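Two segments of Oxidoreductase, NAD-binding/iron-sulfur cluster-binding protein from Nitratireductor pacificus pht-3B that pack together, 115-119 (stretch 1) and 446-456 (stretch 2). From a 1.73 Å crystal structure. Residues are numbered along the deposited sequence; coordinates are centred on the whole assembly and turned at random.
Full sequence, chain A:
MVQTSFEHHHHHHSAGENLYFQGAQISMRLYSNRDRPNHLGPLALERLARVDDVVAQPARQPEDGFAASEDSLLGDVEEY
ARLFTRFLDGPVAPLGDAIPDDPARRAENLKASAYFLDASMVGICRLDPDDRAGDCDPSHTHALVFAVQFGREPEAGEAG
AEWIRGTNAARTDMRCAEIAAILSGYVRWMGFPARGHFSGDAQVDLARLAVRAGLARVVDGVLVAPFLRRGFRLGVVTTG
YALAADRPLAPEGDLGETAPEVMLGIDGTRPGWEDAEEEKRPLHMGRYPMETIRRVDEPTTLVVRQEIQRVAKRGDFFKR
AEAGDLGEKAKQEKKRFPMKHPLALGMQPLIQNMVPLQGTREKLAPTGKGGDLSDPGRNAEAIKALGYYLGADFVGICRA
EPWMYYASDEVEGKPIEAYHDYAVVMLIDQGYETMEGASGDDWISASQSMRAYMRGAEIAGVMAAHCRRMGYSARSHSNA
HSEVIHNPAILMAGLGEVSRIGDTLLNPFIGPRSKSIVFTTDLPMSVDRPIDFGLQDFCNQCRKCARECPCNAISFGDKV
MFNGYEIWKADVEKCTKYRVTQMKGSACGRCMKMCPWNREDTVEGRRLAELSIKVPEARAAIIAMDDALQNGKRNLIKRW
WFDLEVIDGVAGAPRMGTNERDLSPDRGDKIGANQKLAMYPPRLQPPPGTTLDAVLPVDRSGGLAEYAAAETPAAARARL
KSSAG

Stretch 1 115-119: YFLDA
Stretch 2, residues 446-456: ASQSMRAYMRG

Stretch 1 carries the end of a helix into a turn, and stretch 2 is helical throughout, belonging to a longer helix that extends beyond both of its ends. The nearest CA atoms across the stretches are those of Leu117 and Arg451, 7.1 Å apart, and the contact buries 340 Å² in total. Tyr115 (phi/psi -67/-39, chi1 m) does not reach stretch 2, but its O accepts a backbone hydrogen bond from Asp118 N at 2.9 Å, closing the turn.

Phe116 is still helical (-53/-37). Its CA-to-CB bond points sideways, yet with chi1 t (172°) and chi2 72° the ring extends to stretch 2. Arg451 CD sits over one face, 3.8 Å from the ring centroid and 14° off the normal, a CH-pi contact in which the polarised methylene meets the pi cloud. The ring edge meets the helix backbone, with Phe116 CZ 3.6 Å from Ser447 O and 3.9 Å from Gln448 CA.

Leu117 leaves helical geometry (-89/11). Its side chain (m, t) places CD2 4.2 Å from Arg451 CG, an apolar contact with the aliphatic part of the arginine. Its carbonyl O accepts a hydrogen bond from Arg455 NH2 (2.9 Å, 159°).

Asp118 adopts left-handed phi/psi (72/34), and its CB points toward stretch 2. With chi1 m (-54°) and chi2 -64°, OD2 receives both arginines, one helical turn apart: salt bridges join it to Arg451 NH2 at 2.6 Å and Arg455 NH1 at 2.7 Å, while Arg451 NE adds a weak hydrogen bond to OD2 at 3.1 Å. Arg451 is extended (t, t, t, chi4 -86°), whereas Arg455 bends (t, p, p, chi4 73°), bringing its guanidinium edge to both Leu117 O and Asp118 OD2. Ala119 (-61/146) has its CA-to-CB bond pointing away and makes no contact with stretch 2.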

# COMPACT_ATOMS: atom_id res chain seq x y z
N TYR A 115 -7.84 4.68 -10.51
CA TYR A 115 -6.59 4.09 -10.90
C TYR A 115 -5.65 4.04 -9.68
O TYR A 115 -4.94 3.06 -9.51
CB TYR A 115 -5.93 4.88 -12.07
CG TYR A 115 -6.59 4.61 -13.41
CD1 TYR A 115 -6.71 3.32 -13.88
CD2 TYR A 115 -7.11 5.61 -14.18
CE1 TYR A 115 -7.28 3.03 -15.09
CE2 TYR A 115 -7.70 5.33 -15.38
CZ TYR A 115 -7.78 4.06 -15.85
OH TYR A 115 -8.30 3.76 -17.05
N PHE A 116 -5.66 5.07 -8.85
CA PHE A 116 -4.93 5.11 -7.58
C PHE A 116 -5.28 3.88 -6.70
O PHE A 116 -4.39 3.26 -6.08
CB PHE A 116 -5.17 6.41 -6.88
CG PHE A 116 -4.63 6.50 -5.48
CD1 PHE A 116 -3.23 6.60 -5.26
CD2 PHE A 116 -5.45 6.54 -4.39
CE1 PHE A 116 -2.72 6.73 -4.01
CE2 PHE A 116 -4.93 6.63 -3.08
CZ PHE A 116 -3.56 6.74 -2.92
N LEU A 117 -6.53 3.47 -6.74
CA LEU A 117 -7.02 2.31 -5.97
C LEU A 117 -6.87 1.03 -6.72
O LEU A 117 -7.39 0.01 -6.32
CB LEU A 117 -8.47 2.53 -5.55
CG LEU A 117 -8.76 3.72 -4.70
CD1 LEU A 117 -10.24 3.87 -4.48
CD2 LEU A 117 -8.09 3.65 -3.35
N ASP A 118 -6.14 1.05 -7.83
CA ASP A 118 -5.85 -0.11 -8.62
C ASP A 118 -7.07 -0.69 -9.42
O ASP A 118 -7.12 -1.87 -9.70
CB ASP A 118 -5.12 -1.18 -7.80
CG ASP A 118 -3.90 -0.62 -7.13
OD1 ASP A 118 -2.95 -0.22 -7.88
OD2 ASP A 118 -3.90 -0.50 -5.87
N ALA A 119 -7.98 0.17 -9.89
CA ALA A 119 -8.82 -0.20 -11.00
C ALA A 119 -7.93 -0.47 -12.21
O ALA A 119 -6.92 0.15 -12.39
CB ALA A 119 -9.82 0.93 -11.35
N ALA A 446 -1.33 11.25 3.55
CA ALA A 446 -1.97 10.27 4.35
C ALA A 446 -2.87 9.35 3.54
O ALA A 446 -3.06 8.18 3.92
CB ALA A 446 -2.78 10.90 5.44
N SER A 447 -3.44 9.83 2.43
CA SER A 447 -4.22 8.94 1.56
C SER A 447 -3.35 7.90 0.90
O SER A 447 -3.82 6.77 0.66
CB SER A 447 -4.99 9.80 0.49
OG SER A 447 -6.08 10.50 1.04
N GLN A 448 -2.09 8.21 0.61
CA GLN A 448 -1.16 7.21 0.12
C GLN A 448 -0.88 6.16 1.17
O GLN A 448 -0.87 4.95 0.88
CB GLN A 448 0.16 7.84 -0.35
CG GLN A 448 0.04 8.64 -1.66
CD GLN A 448 1.38 8.80 -2.40
OE1 GLN A 448 2.08 9.80 -2.21
NE2 GLN A 448 1.75 7.77 -3.23
N SER A 449 -0.68 6.57 2.39
CA SER A 449 -0.50 5.61 3.52
C SER A 449 -1.72 4.73 3.72
O SER A 449 -1.62 3.51 3.85
CB SER A 449 -0.23 6.37 4.83
OG SER A 449 1.00 7.03 4.76
N MET A 450 -2.90 5.34 3.71
CA MET A 450 -4.14 4.61 4.06
C MET A 450 -4.55 3.64 2.98
O MET A 450 -5.07 2.57 3.29
CB MET A 450 -5.29 5.58 4.35
CG MET A 450 -5.16 6.41 5.61
SD MET A 450 -5.13 5.37 7.12
CE MET A 450 -3.66 6.06 8.00
N ARG A 451 -4.39 4.03 1.71
CA ARG A 451 -4.65 3.07 0.64
C ARG A 451 -3.85 1.78 0.86
O ARG A 451 -4.37 0.70 0.81
CB ARG A 451 -4.29 3.66 -0.71
CG ARG A 451 -4.28 2.61 -1.83
CD ARG A 451 -3.56 2.98 -3.07
NE ARG A 451 -3.21 1.83 -3.89
CZ ARG A 451 -2.09 1.12 -3.70
NH1 ARG A 451 -1.17 1.51 -2.79
NH2 ARG A 451 -1.83 0.07 -4.44
N ALA A 452 -2.58 1.92 1.15
CA ALA A 452 -1.72 0.76 1.32
C ALA A 452 -2.12 -0.03 2.58
O ALA A 452 -2.09 -1.25 2.56
CB ALA A 452 -0.25 1.22 1.35
N TYR A 453 -2.43 0.67 3.65
CA TYR A 453 -2.93 0.07 4.90
C TYR A 453 -4.24 -0.69 4.68
O TYR A 453 -4.36 -1.85 5.07
CB TYR A 453 -3.20 1.13 5.91
CG TYR A 453 -1.97 1.63 6.61
CD1 TYR A 453 -0.92 0.81 6.83
CD2 TYR A 453 -1.94 2.88 7.14
CE1 TYR A 453 0.17 1.26 7.54
CE2 TYR A 453 -0.85 3.37 7.81
CZ TYR A 453 0.20 2.54 8.07
OH TYR A 453 1.31 2.98 8.84
N MET A 454 -5.15 -0.08 3.96
CA MET A 454 -6.40 -0.69 3.65
C MET A 454 -6.27 -1.90 2.76
O MET A 454 -6.82 -2.98 3.07
CB MET A 454 -7.35 0.36 3.04
CG MET A 454 -8.76 -0.11 2.65
SD MET A 454 -8.72 -0.88 1.04
CE MET A 454 -7.91 0.40 -0.09
N ARG A 455 -5.52 -1.78 1.70
CA ARG A 455 -5.31 -2.89 0.79
C ARG A 455 -4.61 -4.06 1.46
O ARG A 455 -5.00 -5.25 1.27
CB ARG A 455 -4.50 -2.45 -0.41
CG ARG A 455 -4.20 -3.51 -1.45
CD ARG A 455 -5.44 -4.14 -2.08
NE ARG A 455 -6.43 -3.11 -2.49
CZ ARG A 455 -6.28 -2.28 -3.54
NH1 ARG A 455 -5.19 -2.35 -4.31
NH2 ARG A 455 -7.23 -1.36 -3.82
N GLY A 456 -3.57 -3.76 2.23
CA GLY A 456 -2.87 -4.80 3.01
C GLY A 456 -3.79 -5.57 4.00
O GLY A 456 -3.74 -6.76 4.04